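Long-range contacts in cellobiose 2-epimerase (Ruminococcus albus, PDB 3VW5), which catalyses the reversible epimerisation of cellobiose to 4-O-beta-D-glucopyranosyl-D-mannose: residues F114-L119 with E187-L192; N171-D176 with K225-T230; W249-A254 with A268-K273. The protein carries 2 engineered substitutions. All coordinates share one frame; numbering follows the deposited sequence.

Contact 1: F114-L119 with E187-L192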
loop_
_atom_site.group_PDB
_atom_site.type_symbol
_atom_site.label_atom_id
_atom_site.label_comp_id
_atom_site.label_asym_id
_atom_site.label_seq_id
_atom_site.Cartn_x
_atom_site.Cartn_y
_atom_site.Cartn_z
ATOM N N PHE A 114 6.569 1.060 -5.750
ATOM C CA PHE A 114 6.405 -0.051 -4.833
ATOM C C PHE A 114 7.631 -0.949 -4.821
ATOM O O PHE A 114 8.108 -1.341 -3.755
ATOM C CB PHE A 114 5.159 -0.862 -5.163
ATOM C CG PHE A 114 4.084 -0.702 -4.169
ATOM C CD1 PHE A 114 4.216 -1.271 -2.909
ATOM C CD2 PHE A 114 2.938 0.047 -4.469
ATOM C CE1 PHE A 114 3.218 -1.104 -1.955
ATOM C CE2 PHE A 114 1.924 0.218 -3.530
ATOM C CZ PHE A 114 2.066 -0.357 -2.266
ATOM N N ALA A 115 8.123 -1.280 -6.013
ATOM C CA ALA A 115 9.413 -1.957 -6.148
ATOM C C ALA A 115 10.479 -1.289 -5.257
ATOM O O ALA A 115 11.174 -1.963 -4.496
ATOM C CB ALA A 115 9.849 -1.989 -7.607
ATOM N N ILE A 116 10.589 0.034 -5.337
ATOM C CA ILE A 116 11.514 0.762 -4.469
ATOM C C ILE A 116 11.248 0.524 -2.982
ATOM O O ILE A 116 12.172 0.300 -2.208
ATOM C CB ILE A 116 11.471 2.269 -4.764
ATOM C CG1 ILE A 116 12.050 2.541 -6.143
ATOM C CG2 ILE A 116 12.211 3.069 -3.695
ATOM C CD1 ILE A 116 11.575 3.853 -6.718
ATOM N N TYR A 117 9.977 0.586 -2.591
ATOM C CA TYR A 117 9.555 0.386 -1.209
ATOM C C TYR A 117 9.995 -0.987 -0.679
ATOM O O TYR A 117 10.568 -1.093 0.408
ATOM C CB TYR A 117 8.043 0.539 -1.149
ATOM C CG TYR A 117 7.425 0.524 0.225
ATOM C CD1 TYR A 117 8.013 1.181 1.286
ATOM C CD2 TYR A 117 6.215 -0.127 0.448
ATOM C CE1 TYR A 117 7.426 1.182 2.544
ATOM C CE2 TYR A 117 5.618 -0.135 1.698
ATOM C CZ TYR A 117 6.220 0.525 2.741
ATOM O OH TYR A 117 5.622 0.514 3.981
ATOM N N ALA A 118 9.721 -2.023 -1.470
ATOM C CA ALA A 118 10.085 -3.400 -1.162
ATOM C C ALA A 118 11.609 -3.611 -1.141
ATOM O O ALA A 118 12.133 -4.185 -0.198
ATOM C CB ALA A 118 9.449 -4.348 -2.156
ATOM N N LEU A 119 12.311 -3.174 -2.185
ATOM C CA LEU A 119 13.760 -3.350 -2.264
ATOM C C LEU A 119 14.439 -2.665 -1.082
ATOM O O LEU A 119 15.347 -3.233 -0.468
ATOM C CB LEU A 119 14.315 -2.836 -3.598
ATOM C CG LEU A 119 13.972 -3.697 -4.827
ATOM C CD1 LEU A 119 14.209 -2.958 -6.154
ATOM C CD2 LEU A 119 14.667 -5.061 -4.835
ATOM N N GLU A 187 5.529 6.948 0.247
ATOM C CA GLU A 187 5.722 5.721 0.995
ATOM C C GLU A 187 7.076 5.072 0.685
ATOM O O GLU A 187 7.819 4.706 1.598
ATOM C CB GLU A 187 4.583 4.772 0.645
ATOM C CG GLU A 187 4.525 3.471 1.402
ATOM C CD GLU A 187 3.472 2.559 0.798
ATOM O OE1 GLU A 187 2.538 2.116 1.520
ATOM O OE2 GLU A 187 3.568 2.298 -0.427
ATOM N N ALA A 188 7.381 4.932 -0.605
ATOM C CA ALA A 188 8.654 4.357 -1.071
ATOM C C ALA A 188 9.869 5.197 -0.686
ATOM O O ALA A 188 10.833 4.674 -0.137
ATOM C CB ALA A 188 8.633 4.106 -2.601
ATOM N N TYR A 189 9.824 6.493 -0.990
ATOM C CA TYR A 189 10.962 7.378 -0.741
ATOM C C TYR A 189 11.251 7.496 0.744
ATOM O O TYR A 189 12.410 7.584 1.150
ATOM C CB TYR A 189 10.750 8.764 -1.353
ATOM C CG TYR A 189 10.870 8.780 -2.851
ATOM C CD1 TYR A 189 11.031 9.977 -3.543
ATOM C CD2 TYR A 189 10.829 7.598 -3.582
ATOM C CE1 TYR A 189 11.141 10.000 -4.926
ATOM C CE2 TYR A 189 10.945 7.600 -4.968
ATOM C CZ TYR A 189 11.093 8.807 -5.637
ATOM O OH TYR A 189 11.199 8.824 -7.019
ATOM N N THR A 190 10.196 7.502 1.551
ATOM C CA THR A 190 10.360 7.427 2.995
ATOM C C THR A 190 11.244 6.239 3.356
ATOM O O THR A 190 12.138 6.362 4.184
ATOM C CB THR A 190 9.014 7.297 3.730
ATOM O OG1 THR A 190 8.212 8.442 3.449
ATOM C CG2 THR A 190 9.232 7.205 5.237
ATOM N N GLU A 191 11.006 5.096 2.725
ATOM C CA GLU A 191 11.708 3.870 3.089
ATOM C C GLU A 191 13.143 3.886 2.571
ATOM O O GLU A 191 14.037 3.393 3.234
ATOM C CB GLU A 191 10.944 2.622 2.590
ATOM C CG GLU A 191 11.461 1.272 3.094
ATOM C CD GLU A 191 11.201 1.042 4.587
ATOM O OE1 GLU A 191 11.553 -0.054 5.104
ATOM O OE2 GLU A 191 10.641 1.949 5.252
ATOM N N LEU A 192 13.350 4.447 1.383
ATOM C CA LEU A 192 14.682 4.583 0.802
ATOM C C LEU A 192 15.518 5.516 1.657
ATOM O O LEU A 192 16.715 5.336 1.781
ATOM C CB LEU A 192 14.611 5.168 -0.610
ATOM C CG LEU A 192 15.504 4.537 -1.685
ATOM C CD1 LEU A 192 15.805 5.547 -2.796
ATOM C CD2 LEU A 192 16.778 3.959 -1.096
#
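With CG anti to the backbone N in both Tyr-117 (chi1 -173°) and Glu-187, each CG is set beside its own carbonyl carbon. The Glu-187 chain is extended beyond CG and crosses the tyrosine at about a right angle, over one face of the ring. Its CG makes a CH-pi contact 3.7 Å from the centroid of the Tyr-117 ring. The carboxylate plane is turned by only 4° from that of the ring, so the two flat groups stack. Here Glu-187 CD lies 3.6 Å from Tyr-117 CE2. Glu-187 OE2 continues over a face of Phe-114, 3.6 Å from Phe-114 CZ. The acid has several partners outside the two segments: Arg-377 forms a salt bridge with OE1 and also bonds Tyr-117 OH, Tyr-373 bonds OE1, and His-184 bonds OE2.

The helices are 109-126 and 179-196 of the (alpha/alpha)6 barrel; their segments run 30° apart with axes 7.9 Å distant, the near-parallel relation expected of helices in one ring of such a barrel. Glu-191 meets the edge of the Tyr-117 ring, its CB in plane and 3.5 Å from CD1, while its carboxylate turns to Ser-121 and Arg-124. On the apolar flank, Ile-116 CG2 sits 3.9 Å from Ala-188 CB and 4.1 Å from Leu-192 CG. The other branch of Ile-116 carries CD1 to the edge of the Tyr-189 ring, 4.2 Å from CE2.

Contact 2: N171-D176 with K225-T230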
loop_
_atom_site.group_PDB
_atom_site.type_symbol
_atom_site.label_atom_id
_atom_site.label_comp_id
_atom_site.label_asym_id
_atom_site.label_seq_id
_atom_site.Cartn_x
_atom_site.Cartn_y
_atom_site.Cartn_z
ATOM N N ASN A 171 -13.907 5.001 -12.213
ATOM C CA ASN A 171 -15.060 4.850 -13.107
ATOM C C ASN A 171 -14.593 4.724 -14.554
ATOM O O ASN A 171 -13.870 3.777 -14.909
ATOM C CB ASN A 171 -16.060 6.005 -12.958
ATOM C CG ASN A 171 -16.772 5.988 -11.611
ATOM O OD1 ASN A 171 -16.845 4.950 -10.938
ATOM N ND2 ASN A 171 -17.300 7.143 -11.209
ATOM N N GLY A 172 -15.008 5.677 -15.385
ATOM C CA GLY A 172 -14.482 5.778 -16.737
ATOM C C GLY A 172 -13.412 6.858 -16.829
ATOM O O GLY A 172 -13.071 7.331 -17.927
ATOM N N LEU A 173 -12.871 7.215 -15.661
ATOM C CA LEU A 173 -12.108 8.455 -15.456
ATOM C C LEU A 173 -10.723 8.516 -16.125
ATOM O O LEU A 173 -10.458 9.394 -16.947
ATOM C CB LEU A 173 -12.002 8.756 -13.947
ATOM C CG LEU A 173 -13.007 9.749 -13.340
ATOM C CD1 LEU A 173 -14.315 9.702 -14.083
ATOM C CD2 LEU A 173 -13.236 9.485 -11.843
ATOM N N LYS A 174 -9.838 7.599 -15.750
ATOM C CA LYS A 174 -8.507 7.522 -16.364
ATOM C C LYS A 174 -7.734 8.868 -16.398
ATOM O O LYS A 174 -6.971 9.149 -17.342
ATOM C CB LYS A 174 -8.607 6.884 -17.763
ATOM C CG LYS A 174 -9.319 5.533 -17.740
ATOM C CD LYS A 174 -9.142 4.748 -19.042
ATOM C CE LYS A 174 -10.227 5.058 -20.085
ATOM N NZ LYS A 174 -10.152 6.474 -20.576
ATOM N N ALA A 175 -7.932 9.680 -15.357
ATOM C CA ALA A 175 -7.193 10.925 -15.186
ATOM C C ALA A 175 -5.699 10.724 -15.387
ATOM O O ALA A 175 -5.189 9.621 -15.259
ATOM C CB ALA A 175 -7.453 11.494 -13.808
ATOM N N ASP A 176 -4.996 11.801 -15.697
ATOM C CA ASP A 176 -3.565 11.738 -15.937
ATOM C C ASP A 176 -2.799 11.605 -14.631
ATOM O O ASP A 176 -1.876 10.803 -14.523
ATOM C CB ASP A 176 -3.100 12.989 -16.682
ATOM C CG ASP A 176 -3.666 13.067 -18.094
ATOM O OD1 ASP A 176 -4.800 13.610 -18.262
ATOM O OD2 ASP A 176 -2.977 12.586 -19.037
ATOM N N LYS A 225 -8.274 15.122 -2.491
ATOM C CA LYS A 225 -8.757 14.910 -3.848
ATOM C C LYS A 225 -8.106 13.639 -4.405
ATOM O O LYS A 225 -7.023 13.240 -3.960
ATOM C CB LYS A 225 -8.447 16.119 -4.719
ATOM C CG LYS A 225 -9.129 17.393 -4.271
ATOM C CD LYS A 225 -8.560 18.592 -5.019
ATOM C CE LYS A 225 -8.716 19.884 -4.224
ATOM N NZ LYS A 225 -7.804 19.964 -3.037
ATOM N N VAL A 226 -8.745 13.007 -5.385
ATOM C CA VAL A 226 -8.279 11.700 -5.854
ATOM C C VAL A 226 -7.689 11.725 -7.267
ATOM O O VAL A 226 -6.600 11.211 -7.487
ATOM C CB VAL A 226 -9.396 10.624 -5.764
ATOM C CG1 VAL A 226 -8.895 9.277 -6.256
ATOM C CG2 VAL A 226 -9.928 10.521 -4.337
ATOM N N PHE A 227 -8.415 12.311 -8.214
ATOM C CA PHE A 227 -8.035 12.299 -9.633
ATOM C C PHE A 227 -7.855 13.710 -10.210
ATOM O O PHE A 227 -8.608 14.636 -9.881
ATOM C CB PHE A 227 -9.058 11.524 -10.473
ATOM C CG PHE A 227 -9.187 10.079 -10.093
ATOM C CD1 PHE A 227 -8.124 9.199 -10.286
ATOM C CD2 PHE A 227 -10.365 9.586 -9.552
ATOM C CE1 PHE A 227 -8.232 7.857 -9.944
ATOM C CE2 PHE A 227 -10.483 8.244 -9.208
ATOM C CZ PHE A 227 -9.412 7.376 -9.404
ATOM N N PHE A 228 -6.852 13.859 -11.073
ATOM C CA PHE A 228 -6.541 15.154 -11.671
ATOM C C PHE A 228 -6.200 15.033 -13.147
ATOM O O PHE A 228 -5.818 13.968 -13.624
ATOM C CB PHE A 228 -5.363 15.852 -10.970
ATOM C CG PHE A 228 -5.393 15.769 -9.480
ATOM C CD1 PHE A 228 -5.841 16.838 -8.724
ATOM C CD2 PHE A 228 -4.938 14.619 -8.826
ATOM C CE1 PHE A 228 -5.855 16.760 -7.337
ATOM C CE2 PHE A 228 -4.957 14.530 -7.463
ATOM C CZ PHE A 228 -5.408 15.601 -6.709
ATOM N N ASP A 229 -6.322 16.151 -13.856
ATOM C CA ASP A 229 -5.777 16.273 -15.204
ATOM C C ASP A 229 -4.343 16.831 -15.198
ATOM O O ASP A 229 -3.734 17.047 -14.138
ATOM C CB ASP A 229 -6.679 17.140 -16.089
ATOM C CG ASP A 229 -6.999 18.496 -15.465
ATOM O OD1 ASP A 229 -6.202 19.008 -14.637
ATOM O OD2 ASP A 229 -8.067 19.054 -15.813
ATOM N N THR A 230 -3.819 17.073 -16.396
ATOM C CA THR A 230 -2.428 17.463 -16.552
ATOM C C THR A 230 -2.170 18.846 -15.969
ATOM O O THR A 230 -1.029 19.267 -15.851
ATOM C CB THR A 230 -1.994 17.379 -18.016
ATOM O OG1 THR A 230 -3.089 17.776 -18.843
ATOM C CG2 THR A 230 -1.639 15.942 -18.381
#
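Asp-176 and Asp-229 bring the two backbones nearest, 5.1 Å between their CA atoms, while the touching parts, 173-176 and 227-230, run 44° apart from end to end. The loop 171-176 leads into strand 177-178, an outer strand of a small three-stranded antiparallel sheet whose middle strand is 223-228, so the contact lies where the loop enters the sheet. Backbone hydrogen bonds between Phe-228 and Lys-177 and between Val-226 and Met-179 carry the pairing on beyond the loop.

The apolar part centres on Phe-227, whose CB lies 3.7 Å from Ala-175 CB. Farther out, Leu-173 crosses the phenylalanine at about a right angle and presents one methyl, CD2, 3.7 Å from Phe-227 CD2. Within the strand segment, Val-226 CG1 covers a face of the Phe-227 ring, 3.5 Å above the plane and over its centre. Leu-173 and Phe-227 both also touch Ile-238 of strand 238-240, which extends the apolar cluster beyond the two segments.

At the outer end, Asp-176 crosses Thr-230 obliquely and lays its carboxylate against the Thr-230 methyl, CG2. The closest atoms of this pair are Asp-176 CG and Thr-230 CG2, 3.5 Å apart. An alanine in place of Asp-176 would probably leave that methyl without the carboxylate it packs on and open a gap beside it, though the remaining CB would still lie near. Of the two carboxylate oxygens, Asp-176 OD2 comes closer to Thr-230 CG2, at 3.7 Å.

Contact 3: W249-A254 with A268-K273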
loop_
_atom_site.group_PDB
_atom_site.type_symbol
_atom_site.label_atom_id
_atom_site.label_comp_id
_atom_site.label_asym_id
_atom_site.label_seq_id
_atom_site.Cartn_x
_atom_site.Cartn_y
_atom_site.Cartn_z
ATOM N N TRP A 249 -1.289 8.498 8.428
ATOM C CA TRP A 249 -0.151 7.914 9.139
ATOM C C TRP A 249 1.106 7.789 8.265
ATOM O O TRP A 249 2.219 7.893 8.759
ATOM C CB TRP A 249 -0.507 6.587 9.819
ATOM C CG TRP A 249 -0.608 5.372 8.936
ATOM C CD1 TRP A 249 -1.745 4.873 8.369
ATOM C CD2 TRP A 249 0.448 4.472 8.564
ATOM N NE1 TRP A 249 -1.464 3.733 7.656
ATOM C CE2 TRP A 249 -0.127 3.463 7.760
ATOM C CE3 TRP A 249 1.818 4.419 8.832
ATOM C CZ2 TRP A 249 0.625 2.411 7.216
ATOM C CZ3 TRP A 249 2.563 3.378 8.289
ATOM C CH2 TRP A 249 1.965 2.386 7.487
ATOM N N LEU A 250 0.913 7.595 6.968
ATOM C CA LEU A 250 2.014 7.515 6.021
ATOM C C LEU A 250 2.771 8.837 5.950
ATOM O O LEU A 250 3.995 8.862 5.847
ATOM C CB LEU A 250 1.479 7.157 4.641
ATOM C CG LEU A 250 1.823 5.767 4.123
ATOM C CD1 LEU A 250 2.113 4.828 5.273
ATOM C CD2 LEU A 250 0.721 5.250 3.224
ATOM N N MET A 251 2.041 9.943 5.997
ATOM C CA MET A 251 2.675 11.246 5.918
ATOM C C MET A 251 3.419 11.622 7.211
ATOM O O MET A 251 4.492 12.234 7.154
ATOM C CB MET A 251 1.656 12.305 5.514
ATOM C CG MET A 251 1.368 12.291 4.036
ATOM S SD MET A 251 0.300 13.630 3.451
ATOM C CE MET A 251 -1.198 13.383 4.386
ATOM N N ASP A 252 2.848 11.251 8.359
ATOM C CA ASP A 252 3.513 11.432 9.648
ATOM C C ASP A 252 4.783 10.612 9.655
ATOM O O ASP A 252 5.831 11.079 10.091
ATOM C CB ASP A 252 2.623 10.989 10.815
ATOM C CG ASP A 252 1.521 11.986 11.128
ATOM O OD1 ASP A 252 1.627 13.154 10.697
ATOM O OD2 ASP A 252 0.545 11.602 11.810
ATOM N N ARG A 253 4.675 9.381 9.160
ATOM C CA ARG A 253 5.826 8.496 9.049
ATOM C C ARG A 253 6.931 9.190 8.267
ATOM O O ARG A 253 8.067 9.243 8.720
ATOM C CB ARG A 253 5.432 7.174 8.380
ATOM C CG ARG A 253 6.586 6.224 8.007
ATOM C CD ARG A 253 7.382 5.749 9.216
ATOM N NE ARG A 253 6.576 5.657 10.430
ATOM C CZ ARG A 253 5.955 4.548 10.841
ATOM N NH1 ARG A 253 6.038 3.423 10.123
ATOM N NH2 ARG A 253 5.243 4.564 11.975
ATOM N N ALA A 254 6.588 9.735 7.102
ATOM C CA ALA A 254 7.557 10.461 6.270
ATOM C C ALA A 254 8.239 11.612 7.036
ATOM O O ALA A 254 9.461 11.775 6.979
ATOM C CB ALA A 254 6.896 10.974 4.970
ATOM N N ALA A 268 1.332 16.852 11.275
ATOM C CA ALA A 268 0.574 16.249 12.363
ATOM C C ALA A 268 -0.761 16.952 12.591
ATOM O O ALA A 268 -1.754 16.320 12.985
ATOM C CB ALA A 268 1.390 16.219 13.641
ATOM N N GLU A 269 -0.805 18.255 12.337
ATOM C CA GLU A 269 -2.062 18.979 12.515
ATOM C C GLU A 269 -3.005 18.749 11.350
ATOM O O GLU A 269 -4.204 18.582 11.551
ATOM C CB GLU A 269 -1.828 20.472 12.757
ATOM C CG GLU A 269 -1.087 20.725 14.061
ATOM C CD GLU A 269 -1.333 22.110 14.642
ATOM O OE1 GLU A 269 -2.138 22.873 14.042
ATOM O OE2 GLU A 269 -0.720 22.429 15.699
ATOM N N MET A 270 -2.463 18.723 10.135
ATOM C CA MET A 270 -3.266 18.430 8.954
ATOM C C MET A 270 -3.811 17.002 9.026
ATOM O O MET A 270 -5.008 16.769 8.856
ATOM C CB MET A 270 -2.445 18.619 7.678
ATOM C CG MET A 270 -3.269 18.548 6.397
ATOM S SD MET A 270 -2.263 18.567 4.897
ATOM C CE MET A 270 -1.429 16.988 5.013
ATOM N N ASP A 271 -2.922 16.053 9.299
ATOM C CA ASP A 271 -3.300 14.647 9.377
ATOM C C ASP A 271 -4.386 14.357 10.424
ATOM O O ASP A 271 -5.332 13.585 10.162
ATOM C CB ASP A 271 -2.056 13.795 9.620
ATOM C CG ASP A 271 -1.111 13.823 8.440
ATOM O OD1 ASP A 271 -1.606 14.026 7.309
ATOM O OD2 ASP A 271 0.113 13.652 8.637
ATOM N N LEU A 272 -4.248 14.977 11.599
ATOM C CA LEU A 272 -5.279 14.896 12.625
ATOM C C LEU A 272 -6.622 15.401 12.086
ATOM O O LEU A 272 -7.671 14.798 12.335
ATOM C CB LEU A 272 -4.875 15.681 13.874
ATOM C CG LEU A 272 -4.200 14.873 14.988
ATOM C CD1 LEU A 272 -3.795 15.769 16.136
ATOM C CD2 LEU A 272 -5.103 13.767 15.490
ATOM N N LYS A 273 -6.599 16.507 11.344
ATOM C CA LYS A 273 -7.845 17.061 10.842
ATOM C C LYS A 273 -8.517 16.064 9.921
ATOM O O LYS A 273 -9.735 15.910 9.948
ATOM C CB LYS A 273 -7.617 18.386 10.111
ATOM C CG LYS A 273 -7.545 19.587 11.027
ATOM C CD LYS A 273 -7.231 20.834 10.250
ATOM C CE LYS A 273 -6.600 21.880 11.152
ATOM N NZ LYS A 273 -5.980 22.974 10.340
HETATM O O HOH W 1 -1.114 13.225 12.802
#
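Asp-252 and Asp-271 face each other between helices 241-258 and 261-281, which follow one another in the chain and form an antiparallel helical hairpin, the building element of the (alpha/alpha)6 barrel. The segment axes are 9.5 Å apart and run nearly antiparallel, their directions differing by 170°. Side chains and one water span the distance between them.

The polar groups are those of the two acids. Both have CG anti to the carbonyl carbon, and they reach toward each other tip to tip, with the carboxylate planes 65° apart. Asp-252 OD1 lies 2.6 Å from Asp-271 OD2, although at this resolution the exact separation should not be pressed. Asp-252 has further support through OD2, which accepts a hydrogen bond from Asn-315 ND2 and another from a water. That water also donates to Ala-268 O at 3.2 Å, bridging the side chain of the first helix to the backbone of the second. Asp-252 OD1 additionally packs on Ala-268, 3.7 Å from its CA, and His-319 touches both Asp-252 and Ala-268 from a nearby loop.

The apolar interactions are made by two methionines, whose chains cross at about a right angle. Each is extended at chi2 and bends at chi3, which sets both CE methyls between the helices. Met-251 also crosses Asp-271 at a slant, its CB 3.7 Å from Asp-271 OD2. Between the methionines the sulfur of the first takes part as well, Met-251 SD lying 4.1 Å from Met-270 CE. The closest pair is methyl to methyl, with Met-251 CE 3.7 Å from Met-270 CE.

From the N terminus the chain first passes 114-119, then 171-176, before 187-192 closes contact 1 over 67 intervening residues. Contact 2 is still open at that point and closes at 225-230, so the two cross. Contact 3 follows in series, a short closure with 13 residues between its segments. Contact 1 joins helices 109-126 and 179-196, and contact 3 joins the consecutive helices 241-258 and 261-281. These two meet, Thr-190 packing on Ala-254 and Arg-253, and Glu-187 on Leu-250. Contact 2 ties the loop before strand 177-178 to the end of strand 223-228, in the loop-and-sheet region, its nearest atoms about 14 Å from contact 1 and about 10 Å from contact 3.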